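Local atomic coordinates of CELL WALL surface anchor family protein (Streptococcus pneumoniae, PDB entry 2X9W), a protein that probably serves as the backbone subunit of the pneumococcal pilus, joining with further copies of itself to form the shaft of this cell-surface fibre. Residues D275-G280 with D375-F380; R319-Y324 with E338-A343; A353-F358 with F380-L385; S418-G423 with S430-A435. The protein carries 1 engineered substitution. One frame throughout, in Å; residues are numbered along the deposited sequence.

All four contacts lie in the C-terminal half of the pilin, where a pair of helices packs against Cna-B-like beta-sheet. Interactions 1 and 2 are close neighbours, their centres about 11 Å apart, and they touch directly: A376 N donates a probable hydrogen bond to D341 OD1 at 2.8 Å. Interactions 1 and 3 share F380, where their second segments meet on strand 379-385, although their centres are about 20 Å apart; interaction 3 also shares helix 334-354 with interaction 2. Interaction 4 is a surface loop about 6 Å, nearest atoms, from both interaction 1 and interaction 3. Glycerol, probably from crystallisation, lies near D375 of interaction 1 and L385 of interaction 3.

Interaction 1 (D275-G280 with D375-F380); sequences DNRLAG and DAQGRF
R277 and A279 run beside the type I beta turn D375-G378, with R277 CA 4.7 Å from G378 CA and A279 CA 4.5 Å from A376 CA, yet no direct N-H...O bond joins the two backbones. CA-H...O contacts and a water stand in: A279 CA approaches D375 O at 3.3 Å, while the water donates to both R277 O and A376 O. The R277 side chain lies alongside the Q377 carbonyl. Extended from CG to NE, it carries NH1 to Q377 O at 2.9 Å, with an N-H...O angle of 156° and the oxygen near the guanidinium plane. E425 O and Y426 O accept from the same guanidinium. In this Cna-B-like fold the contact sets the connection from strand 260-271 to strand 282-286 against the turn that leads into strand 379-385. D375 OD1 accepts from Q377 N, an Asx turn, and from R379 N, on opposite faces of the carboxylate plane. D375 OD2 receives R379 NE at 2.8 Å and NH1 at 3.0 Å, a side-on salt bridge, and Q377 CG rests over one face of the R379 guanidinium, offset toward its rim. A279 CB meets A376 CA at 3.8 Å, and Y324 touches both alanines.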
loop_
_atom_site.group_PDB
_atom_site.type_symbol
_atom_site.label_atom_id
_atom_site.label_comp_id
_atom_site.label_asym_id
_atom_site.label_seq_id
_atom_site.Cartn_x
_atom_site.Cartn_y
_atom_site.Cartn_z
ATOM N N ASP A 275 17.323 23.062 -23.122
ATOM C CA ASP A 275 17.128 22.471 -21.790
ATOM C C ASP A 275 16.649 23.422 -20.693
ATOM O O ASP A 275 16.715 23.076 -19.518
ATOM C CB ASP A 275 18.402 21.768 -21.295
ATOM C CG ASP A 275 18.483 20.325 -21.737
ATOM O OD1 ASP A 275 17.447 19.723 -22.087
ATOM O OD2 ASP A 275 19.593 19.784 -21.731
ATOM N N ASN A 276 16.185 24.613 -21.055
ATOM C CA ASN A 276 15.471 25.474 -20.099
ATOM C C ASN A 276 14.147 24.791 -19.700
ATOM O O ASN A 276 13.392 24.368 -20.585
ATOM C CB ASN A 276 15.109 26.816 -20.757
ATOM C CG ASN A 276 16.324 27.583 -21.275
ATOM O OD1 ASN A 276 17.353 27.679 -20.604
ATOM N ND2 ASN A 276 16.199 28.137 -22.473
ATOM N N ARG A 277 13.849 24.730 -18.397
ATOM C CA ARG A 277 12.615 24.106 -17.887
ATOM C C ARG A 277 11.410 25.050 -17.997
ATOM O O ARG A 277 11.506 26.262 -17.685
ATOM C CB ARG A 277 12.823 23.618 -16.442
ATOM C CG ARG A 277 13.918 22.531 -16.334
ATOM C CD ARG A 277 14.633 22.550 -14.979
ATOM N NE ARG A 277 15.612 21.457 -14.905
ATOM C CZ ARG A 277 15.368 20.250 -14.404
ATOM N NH1 ARG A 277 14.175 19.951 -13.906
ATOM N NH2 ARG A 277 16.326 19.340 -14.396
ATOM N N LEU A 278 10.283 24.500 -18.436
ATOM C CA LEU A 278 9.129 25.322 -18.838
ATOM C C LEU A 278 7.875 24.999 -18.034
ATOM O O LEU A 278 7.515 23.836 -17.870
ATOM C CB LEU A 278 8.841 25.166 -20.334
ATOM C CG LEU A 278 10.009 25.364 -21.327
ATOM C CD1 LEU A 278 9.619 25.005 -22.762
ATOM C CD2 LEU A 278 10.590 26.788 -21.285
ATOM N N ALA A 279 7.240 26.044 -17.516
ATOM C CA ALA A 279 6.070 25.918 -16.640
ATOM C C ALA A 279 4.758 25.946 -17.436
ATOM O O ALA A 279 4.662 26.641 -18.445
ATOM C CB ALA A 279 6.074 27.087 -15.631
ATOM N N GLY A 280 3.750 25.199 -16.983
ATOM C CA GLY A 280 2.399 25.354 -17.506
ATOM C C GLY A 280 2.069 24.537 -18.741
ATOM O O GLY A 280 1.028 24.749 -19.349
ATOM N N ASP A 375 5.472 22.032 -13.624
ATOM C CA ASP A 375 5.775 23.106 -12.685
ATOM C C ASP A 375 6.900 24.037 -13.206
ATOM O O ASP A 375 7.298 23.926 -14.369
ATOM C CB ASP A 375 6.039 22.531 -11.280
ATOM C CG ASP A 375 7.389 21.870 -11.145
ATOM O OD1 ASP A 375 8.227 21.976 -12.077
ATOM O OD2 ASP A 375 7.602 21.251 -10.071
ATOM N N ALA A 376 7.395 24.965 -12.380
ATOM C CA ALA A 376 8.443 25.890 -12.849
ATOM C C ALA A 376 9.819 25.254 -12.999
ATOM O O ALA A 376 10.721 25.889 -13.519
ATOM C CB ALA A 376 8.531 27.195 -11.967
ATOM N N GLN A 377 9.993 24.022 -12.529
ATOM C CA GLN A 377 11.185 23.238 -12.880
ATOM C C GLN A 377 10.871 22.262 -14.004
ATOM O O GLN A 377 11.652 21.349 -14.270
ATOM C CB GLN A 377 11.697 22.445 -11.674
ATOM C CG GLN A 377 11.848 23.301 -10.431
ATOM C CD GLN A 377 12.873 24.391 -10.617
ATOM O OE1 GLN A 377 13.833 24.236 -11.371
ATOM N NE2 GLN A 377 12.681 25.506 -9.920
ATOM N N GLY A 378 9.713 22.450 -14.632
ATOM C CA GLY A 378 9.277 21.622 -15.740
ATOM C C GLY A 378 8.760 20.245 -15.364
ATOM O O GLY A 378 8.462 19.452 -16.255
ATOM N N ARG A 379 8.635 19.976 -14.067
ATOM C CA ARG A 379 8.296 18.642 -13.573
ATOM C C ARG A 379 6.828 18.285 -13.723
ATOM O O ARG A 379 5.952 19.107 -13.487
ATOM C CB ARG A 379 8.675 18.495 -12.095
ATOM C CG ARG A 379 10.190 18.461 -11.858
ATOM C CD ARG A 379 10.527 18.521 -10.379
ATOM N NE ARG A 379 9.922 19.672 -9.711
ATOM C CZ ARG A 379 10.461 20.278 -8.663
ATOM N NH1 ARG A 379 9.853 21.335 -8.116
ATOM N NH2 ARG A 379 11.635 19.843 -8.185
ATOM N N PHE A 380 6.576 17.055 -14.147
ATOM C CA PHE A 380 5.238 16.468 -14.024
ATOM C C PHE A 380 5.379 14.957 -13.980
ATOM O O PHE A 380 6.384 14.434 -14.461
ATOM C CB PHE A 380 4.262 16.932 -15.127
ATOM C CG PHE A 380 4.700 16.641 -16.555
ATOM C CD1 PHE A 380 5.622 17.457 -17.203
ATOM C CD2 PHE A 380 4.111 15.605 -17.274
ATOM C CE1 PHE A 380 6.000 17.207 -18.529
ATOM C CE2 PHE A 380 4.440 15.366 -18.627
ATOM C CZ PHE A 380 5.395 16.167 -19.253
HETATM O O HOH W 1 10.152 27.612 -15.579
#

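Interaction 2 (R319-Y324 with E338-A343); sequences RAVAAY and EKVDKA
Y324 and V340 cross at about a right angle, and one methyl makes the whole encounter: V340 CG2 sits 3.5 Å from Y324 CB and 3.6 Å from Y324 CG, reaching the root of the ring obliquely. The torsions explain the choice of branch. V340 CG1 is anti to its backbone N (chi1 175°), which leaves CG2 beside that N and directed at the tyrosine, while CG1 turns to V321 CG2 at 4.4 Å. Y324 CG is likewise anti to the backbone N (chi1 -178°), and V340 CG2 also meets the near ring carbons, CD1 and CD2. V340 CG2 lies 3.9 Å from A320 O, a carbonyl already engaged by Y324 N within its own helix. The two segments belong to an antiparallel helical hairpin, helix 304-325 followed by helix 334-354; their axes come within 9.0 Å at 161° between N-to-C directions. Such close spacing is consistent with small residues at the interface: A320 CB meets A343 CB at 4.0 Å, methyl against methyl, and no hydrogen bond spans the pair. Y324 and V340 both touch A376, and Y324 also touches A279, joining the hairpin to the loops of interaction 1, next to strand 379-385. On the outward side of helix 334-354, K342 NZ forms a salt bridge with E338 OE2 at 3.0 Å, approaching from above the carboxylate plane.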
loop_
_atom_site.group_PDB
_atom_site.type_symbol
_atom_site.label_atom_id
_atom_site.label_comp_id
_atom_site.label_asym_id
_atom_site.label_seq_id
_atom_site.Cartn_x
_atom_site.Cartn_y
_atom_site.Cartn_z
ATOM N N ARG A 319 -4.058 30.244 -12.265
ATOM C CA ARG A 319 -3.771 31.623 -11.890
ATOM C C ARG A 319 -2.296 31.820 -11.625
ATOM O O ARG A 319 -1.723 32.847 -12.002
ATOM C CB ARG A 319 -4.582 32.062 -10.660
ATOM C CG ARG A 319 -6.084 32.083 -10.881
ATOM C CD ARG A 319 -6.795 32.817 -9.738
ATOM N NE ARG A 319 -6.603 32.199 -8.423
ATOM C CZ ARG A 319 -7.354 31.203 -7.953
ATOM N NH1 ARG A 319 -8.333 30.709 -8.701
ATOM N NH2 ARG A 319 -7.132 30.698 -6.743
ATOM N N ALA A 320 -1.673 30.859 -10.961
ATOM C CA ALA A 320 -0.257 31.017 -10.613
ATOM C C ALA A 320 0.608 31.005 -11.869
ATOM O O ALA A 320 1.572 31.748 -11.962
ATOM C CB ALA A 320 0.189 29.938 -9.642
ATOM N N VAL A 321 0.250 30.162 -12.834
ATOM C CA VAL A 321 0.975 30.071 -14.111
ATOM C C VAL A 321 0.793 31.338 -14.954
ATOM O O VAL A 321 1.748 31.836 -15.553
ATOM C CB VAL A 321 0.536 28.819 -14.938
ATOM C CG1 VAL A 321 1.142 28.838 -16.358
ATOM C CG2 VAL A 321 0.923 27.502 -14.207
ATOM N N ALA A 322 -0.435 31.850 -15.007
ATOM C CA ALA A 322 -0.692 33.099 -15.716
ATOM C C ALA A 322 0.162 34.232 -15.136
ATOM O O ALA A 322 0.725 35.039 -15.871
ATOM C CB ALA A 322 -2.174 33.463 -15.661
ATOM N N ALA A 323 0.270 34.297 -13.818
ATOM C CA ALA A 323 1.042 35.380 -13.226
ATOM C C ALA A 323 2.539 35.223 -13.520
ATOM O O ALA A 323 3.220 36.182 -13.861
ATOM C CB ALA A 323 0.766 35.486 -11.730
ATOM N N TYR A 324 3.042 34.002 -13.400
ATOM C CA TYR A 324 4.435 33.697 -13.702
ATOM C C TYR A 324 4.755 34.010 -15.164
ATOM O O TYR A 324 5.832 34.501 -15.480
ATOM C CB TYR A 324 4.668 32.203 -13.445
ATOM C CG TYR A 324 6.083 31.718 -13.661
ATOM C CD1 TYR A 324 7.097 32.058 -12.763
ATOM C CD2 TYR A 324 6.396 30.861 -14.728
ATOM C CE1 TYR A 324 8.404 31.585 -12.945
ATOM C CE2 TYR A 324 7.698 30.377 -14.920
ATOM C CZ TYR A 324 8.693 30.749 -14.024
ATOM O OH TYR A 324 9.967 30.283 -14.194
ATOM N N GLU A 338 8.764 29.281 -7.011
ATOM C CA GLU A 338 8.206 28.589 -5.857
ATOM C C GLU A 338 6.677 28.715 -5.764
ATOM O O GLU A 338 6.009 27.768 -5.392
ATOM C CB GLU A 338 8.859 29.111 -4.581
ATOM C CG GLU A 338 8.552 28.286 -3.354
ATOM C CD GLU A 338 9.417 28.677 -2.160
ATOM O OE1 GLU A 338 10.263 29.597 -2.300
ATOM O OE2 GLU A 338 9.248 28.061 -1.080
ATOM N N LYS A 339 6.130 29.884 -6.082
ATOM C CA LYS A 339 4.687 30.053 -6.134
ATOM C C LYS A 339 4.063 29.076 -7.118
ATOM O O LYS A 339 3.032 28.470 -6.817
ATOM C CB LYS A 339 4.315 31.478 -6.553
ATOM C CG LYS A 339 4.796 32.553 -5.602
ATOM C CD LYS A 339 4.379 33.925 -6.116
ATOM C CE LYS A 339 4.879 35.057 -5.227
ATOM N NZ LYS A 339 4.609 36.377 -5.876
ATOM N N VAL A 340 4.665 28.937 -8.300
ATOM C CA VAL A 340 4.149 27.971 -9.290
ATOM C C VAL A 340 4.288 26.532 -8.760
ATOM O O VAL A 340 3.327 25.760 -8.804
ATOM C CB VAL A 340 4.884 28.081 -10.641
ATOM C CG1 VAL A 340 4.423 26.995 -11.603
ATOM C CG2 VAL A 340 4.680 29.480 -11.265
ATOM N N ASP A 341 5.482 26.170 -8.269
ATOM C CA ASP A 341 5.731 24.818 -7.766
ATOM C C ASP A 341 4.762 24.416 -6.631
ATOM O O ASP A 341 4.304 23.257 -6.559
ATOM C CB ASP A 341 7.186 24.656 -7.302
ATOM C CG ASP A 341 8.198 24.804 -8.440
ATOM O OD1 ASP A 341 7.798 24.802 -9.635
ATOM O OD2 ASP A 341 9.409 24.929 -8.134
ATOM N N LYS A 342 4.467 25.354 -5.732
ATOM C CA LYS A 342 3.541 25.068 -4.637
ATOM C C LYS A 342 2.128 24.779 -5.166
ATOM O O LYS A 342 1.466 23.815 -4.754
ATOM C CB LYS A 342 3.528 26.207 -3.608
ATOM C CG LYS A 342 4.597 26.050 -2.533
ATOM C CD LYS A 342 4.811 27.327 -1.707
ATOM C CE LYS A 342 6.085 27.238 -0.853
ATOM N NZ LYS A 342 6.394 28.505 -0.120
ATOM N N ALA A 343 1.673 25.603 -6.097
ATOM C CA ALA A 343 0.357 25.397 -6.665
ATOM C C ALA A 343 0.330 24.100 -7.469
ATOM O O ALA A 343 -0.654 23.369 -7.455
ATOM C CB ALA A 343 -0.061 26.598 -7.535
#

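Interaction 3 (A353-F358 with F380-L385); sequences AANNAF and FEITGL
F358 points the edge of its ring at a backbone carbonyl: CE2 lies 3.5 Å from G384 O, which sits near the ring plane, so the hydrogen on CE2, not the pi face, is directed at the oxygen. With CG anti to its own carbonyl carbon (chi1 -67°), the phenyl group extends toward the corner where strand 379-385 bends at G384. Just past that corner, L385 crosses F358 at about a right angle, and its CD2 methyl reaches CE2 at 3.9 Å and CZ at 4.1 Å, obliquely to the ring. G384 and L385 form a G1 beta bulge facing Y264 on the neighbouring strand; G384 has the positive phi (92°) usual there. The contact ties the chain running from helix 334-354 into strand 358-361 to the corner of strand 379-385. No direct hydrogen bond joins the two segments. One water makes the polar link instead, accepting from N355 ND2 at 2.8 Å and donating to T383 O at 2.8 Å, and it too lies at the edge of the F358 ring, in its plane. N355 is the centre of an inverse gamma turn and the first residue to leave helical geometry after helix 334-354. Its OD1 accepts from R297 NH2 while ND2 serves the water. L295 packs on both F358 and L385, and F358 N donates to a bound glycerol.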
loop_
_atom_site.group_PDB
_atom_site.type_symbol
_atom_site.label_atom_id
_atom_site.label_comp_id
_atom_site.label_asym_id
_atom_site.label_seq_id
_atom_site.Cartn_x
_atom_site.Cartn_y
_atom_site.Cartn_z
ATOM N N ALA A 353 -4.941 11.839 -5.334
ATOM C CA ALA A 353 -6.069 11.486 -4.463
ATOM C C ALA A 353 -7.343 11.086 -5.229
ATOM O O ALA A 353 -8.038 10.127 -4.845
ATOM C CB ALA A 353 -6.397 12.640 -3.483
ATOM N N ALA A 354 -7.662 11.846 -6.277
ATOM C CA ALA A 354 -8.860 11.605 -7.079
ATOM C C ALA A 354 -8.705 10.405 -8.031
ATOM O O ALA A 354 -9.696 9.838 -8.481
ATOM C CB ALA A 354 -9.223 12.879 -7.863
ATOM N N ASN A 355 -7.467 10.019 -8.343
ATOM C CA ASN A 355 -7.237 8.892 -9.255
ATOM C C ASN A 355 -7.380 7.567 -8.500
ATOM O O ASN A 355 -6.387 6.893 -8.232
ATOM C CB ASN A 355 -5.834 8.945 -9.895
ATOM C CG ASN A 355 -5.691 10.020 -10.982
ATOM O OD1 ASN A 355 -6.647 10.742 -11.364
ATOM N ND2 ASN A 355 -4.481 10.136 -11.490
ATOM N N ASN A 356 -8.608 7.197 -8.164
ATOM C CA ASN A 356 -8.875 5.979 -7.391
ATOM C C ASN A 356 -9.133 4.743 -8.231
ATOM O O ASN A 356 -9.116 3.630 -7.704
ATOM C CB ASN A 356 -10.077 6.182 -6.464
ATOM C CG ASN A 356 -9.800 7.204 -5.406
ATOM O OD1 ASN A 356 -8.797 7.116 -4.685
ATOM N ND2 ASN A 356 -10.674 8.192 -5.301
ATOM N N ALA A 357 -9.433 4.955 -9.509
ATOM C CA ALA A 357 -9.549 3.866 -10.486
ATOM C C ALA A 357 -9.476 4.466 -11.875
ATOM O O ALA A 357 -9.807 5.639 -12.064
ATOM C CB ALA A 357 -10.874 3.077 -10.290
ATOM N N PHE A 358 -9.035 3.680 -12.852
ATOM C CA PHE A 358 -8.809 4.219 -14.185
ATOM C C PHE A 358 -9.655 3.539 -15.244
ATOM O O PHE A 358 -10.012 2.370 -15.108
ATOM C CB PHE A 358 -7.355 4.008 -14.602
ATOM C CG PHE A 358 -6.380 4.786 -13.805
ATOM C CD1 PHE A 358 -6.333 6.175 -13.905
ATOM C CD2 PHE A 358 -5.478 4.135 -12.981
ATOM C CE1 PHE A 358 -5.404 6.911 -13.164
ATOM C CE2 PHE A 358 -4.531 4.849 -12.257
ATOM C CZ PHE A 358 -4.494 6.242 -12.336
ATOM N N PHE A 380 6.576 17.055 -14.147
ATOM C CA PHE A 380 5.238 16.468 -14.024
ATOM C C PHE A 380 5.379 14.957 -13.980
ATOM O O PHE A 380 6.384 14.434 -14.461
ATOM C CB PHE A 380 4.262 16.932 -15.127
ATOM C CG PHE A 380 4.700 16.641 -16.555
ATOM C CD1 PHE A 380 5.622 17.457 -17.203
ATOM C CD2 PHE A 380 4.111 15.605 -17.274
ATOM C CE1 PHE A 380 6.000 17.207 -18.529
ATOM C CE2 PHE A 380 4.440 15.366 -18.627
ATOM C CZ PHE A 380 5.395 16.167 -19.253
ATOM N N GLU A 381 4.407 14.267 -13.382
ATOM C CA GLU A 381 4.503 12.821 -13.259
ATOM C C GLU A 381 3.150 12.129 -13.216
ATOM O O GLU A 381 2.117 12.752 -12.945
ATOM C CB GLU A 381 5.257 12.456 -11.985
ATOM C CG GLU A 381 4.608 12.914 -10.694
ATOM C CD GLU A 381 5.446 12.451 -9.505
ATOM O OE1 GLU A 381 6.628 12.811 -9.443
ATOM O OE2 GLU A 381 4.948 11.728 -8.647
ATOM N N ILE A 382 3.176 10.825 -13.456
ATOM C CA ILE A 382 1.988 10.002 -13.347
ATOM C C ILE A 382 2.326 8.772 -12.501
ATOM O O ILE A 382 3.388 8.187 -12.649
ATOM C CB ILE A 382 1.437 9.609 -14.750
ATOM C CG1 ILE A 382 0.171 8.745 -14.621
ATOM C CG2 ILE A 382 2.483 8.884 -15.621
ATOM C CD1 ILE A 382 -1.069 9.528 -14.162
ATOM N N THR A 383 1.428 8.419 -11.590
ATOM C CA THR A 383 1.645 7.326 -10.655
ATOM C C THR A 383 0.408 6.415 -10.613
ATOM O O THR A 383 -0.686 6.833 -11.030
ATOM C CB THR A 383 1.940 7.832 -9.190
ATOM O OG1 THR A 383 0.762 8.398 -8.609
ATOM C CG2 THR A 383 3.083 8.871 -9.119
ATOM N N GLY A 384 0.592 5.187 -10.126
ATOM C CA GLY A 384 -0.514 4.252 -9.876
ATOM C C GLY A 384 -0.838 3.336 -11.043
ATOM O O GLY A 384 -1.932 2.758 -11.094
ATOM N N LEU A 385 0.114 3.154 -11.956
ATOM C CA LEU A 385 -0.173 2.497 -13.242
ATOM C C LEU A 385 0.287 1.055 -13.421
ATOM O O LEU A 385 1.188 0.553 -12.721
ATOM C CB LEU A 385 0.458 3.304 -14.378
ATOM C CG LEU A 385 0.059 4.776 -14.506
ATOM C CD1 LEU A 385 0.773 5.438 -15.712
ATOM C CD2 LEU A 385 -1.433 4.915 -14.637
HETATM O O HOH W 2 -2.533 8.675 -10.025
#

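Interaction 4 (S418-G423 with S430-A435); sequences SATGQG and SGKDDA
D433 reaches across to the backbone of T420-G423 from the centre of an inverse gamma turn, in the long loop that leads from strand 408-412 to strand 436-439 of this Cna-B-like region; the next two residues, D434 and A435, make a classic beta bulge facing I424. CB of D433 lies near G423 N, and chi1 (58°) puts CG between the backbone N and the carbonyl carbon, a crowded setting that turns the carboxylate onto segment 418-423. CG itself lies nearest G421 N, at 3.3 Å. OD1 accepts from G421 N at 2.9 Å in a nearly straight bond (165°), met from above the carboxylate plane, and also lies 3.6 Å from T420 CB. OD2 takes G423 N at 3.0 Å on its anti side, with a more bent angle of 146°. The main chain of the same residue adds a third grip, D433 O accepting from Q422 N at 3.0 Å, so three backbone N-H groups in succession converge on one aspartate. Beside this centre, T420 CG2 packs on K432 CB at 3.7 Å, the two side chains crossing obliquely, and D434 CA directs a CA-H...O contact at A419 O. D434 OD2 forms a salt bridge with K267, and it also accepts from a water at 2.8 Å whose other hydrogen goes to S418 O, 2.6 Å from the water oxygen.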
loop_
_atom_site.group_PDB
_atom_site.type_symbol
_atom_site.label_atom_id
_atom_site.label_comp_id
_atom_site.label_asym_id
_atom_site.label_seq_id
_atom_site.Cartn_x
_atom_site.Cartn_y
_atom_site.Cartn_z
ATOM N N SER A 418 11.882 5.310 -10.819
ATOM C CA SER A 418 13.035 5.503 -9.960
ATOM C C SER A 418 14.403 5.440 -10.668
ATOM O O SER A 418 15.378 5.970 -10.152
ATOM C CB SER A 418 13.011 4.451 -8.872
ATOM O OG SER A 418 13.229 3.172 -9.450
ATOM N N ALA A 419 14.479 4.775 -11.823
ATOM C CA ALA A 419 15.773 4.491 -12.481
ATOM C C ALA A 419 16.480 5.764 -12.990
ATOM O O ALA A 419 15.839 6.684 -13.499
ATOM C CB ALA A 419 15.568 3.498 -13.638
ATOM N N THR A 420 17.796 5.815 -12.807
ATOM C CA THR A 420 18.640 6.794 -13.495
ATOM C C THR A 420 18.895 6.346 -14.923
ATOM O O THR A 420 18.393 5.313 -15.356
ATOM C CB THR A 420 19.998 7.011 -12.770
ATOM O OG1 THR A 420 20.687 5.759 -12.622
ATOM C CG2 THR A 420 19.753 7.549 -11.389
ATOM N N GLY A 421 19.657 7.128 -15.676
ATOM C CA GLY A 421 19.905 6.809 -17.072
ATOM C C GLY A 421 18.783 7.194 -18.023
ATOM O O GLY A 421 18.776 6.725 -19.156
ATOM N N GLN A 422 17.843 8.045 -17.586
ATOM C CA GLN A 422 16.685 8.402 -18.417
ATOM C C GLN A 422 16.836 9.710 -19.180
ATOM O O GLN A 422 16.046 9.996 -20.092
ATOM C CB GLN A 422 15.386 8.407 -17.588
ATOM C CG GLN A 422 15.191 7.094 -16.815
ATOM C CD GLN A 422 13.790 6.891 -16.320
ATOM O OE1 GLN A 422 13.573 6.565 -15.152
ATOM N NE2 GLN A 422 12.822 7.065 -17.208
ATOM N N GLY A 423 17.852 10.495 -18.829
ATOM C CA GLY A 423 18.264 11.596 -19.689
ATOM C C GLY A 423 18.148 12.991 -19.102
ATOM O O GLY A 423 18.773 13.918 -19.617
ATOM N N SER A 430 20.127 17.035 -8.667
ATOM C CA SER A 430 19.933 15.873 -7.788
ATOM C C SER A 430 20.991 14.766 -7.974
ATOM O O SER A 430 21.167 13.936 -7.089
ATOM C CB SER A 430 18.564 15.251 -8.045
ATOM O OG SER A 430 18.559 14.631 -9.324
ATOM N N GLY A 431 21.673 14.738 -9.122
ATOM C CA GLY A 431 22.630 13.660 -9.393
ATOM C C GLY A 431 21.955 12.397 -9.941
ATOM O O GLY A 431 22.616 11.385 -10.218
ATOM N N LYS A 432 20.638 12.438 -10.088
ATOM C CA LYS A 432 19.895 11.301 -10.650
ATOM C C LYS A 432 19.096 11.729 -11.865
ATOM O O LYS A 432 18.162 12.510 -11.730
ATOM C CB LYS A 432 18.928 10.727 -9.608
ATOM C CG LYS A 432 19.610 10.225 -8.326
ATOM C CD LYS A 432 18.620 9.453 -7.453
ATOM C CE LYS A 432 19.326 8.378 -6.602
ATOM N NZ LYS A 432 18.499 7.132 -6.407
ATOM N N ASP A 433 19.447 11.237 -13.054
ATOM C CA ASP A 433 18.625 11.558 -14.219
ATOM C C ASP A 433 17.473 10.569 -14.322
ATOM O O ASP A 433 17.489 9.668 -15.141
ATOM C CB ASP A 433 19.431 11.646 -15.528
ATOM C CG ASP A 433 20.181 10.375 -15.860
ATOM O OD1 ASP A 433 20.764 9.757 -14.946
ATOM O OD2 ASP A 433 20.195 10.007 -17.059
ATOM N N ASP A 434 16.469 10.765 -13.474
ATOM C CA ASP A 434 15.367 9.823 -13.363
ATOM C C ASP A 434 14.074 10.299 -14.026
ATOM O O ASP A 434 12.996 9.882 -13.640
ATOM C CB ASP A 434 15.136 9.499 -11.886
ATOM C CG ASP A 434 14.928 10.754 -11.018
ATOM O OD1 ASP A 434 15.138 11.897 -11.486
ATOM O OD2 ASP A 434 14.532 10.576 -9.855
ATOM N N ALA A 435 14.184 11.180 -15.019
ATOM C CA ALA A 435 13.014 11.602 -15.793
ATOM C C ALA A 435 13.263 11.632 -17.296
ATOM O O ALA A 435 14.385 11.645 -17.774
ATOM C CB ALA A 435 12.501 13.003 -15.321
HETATM O O HOH W 3 15.045 8.094 -8.696
#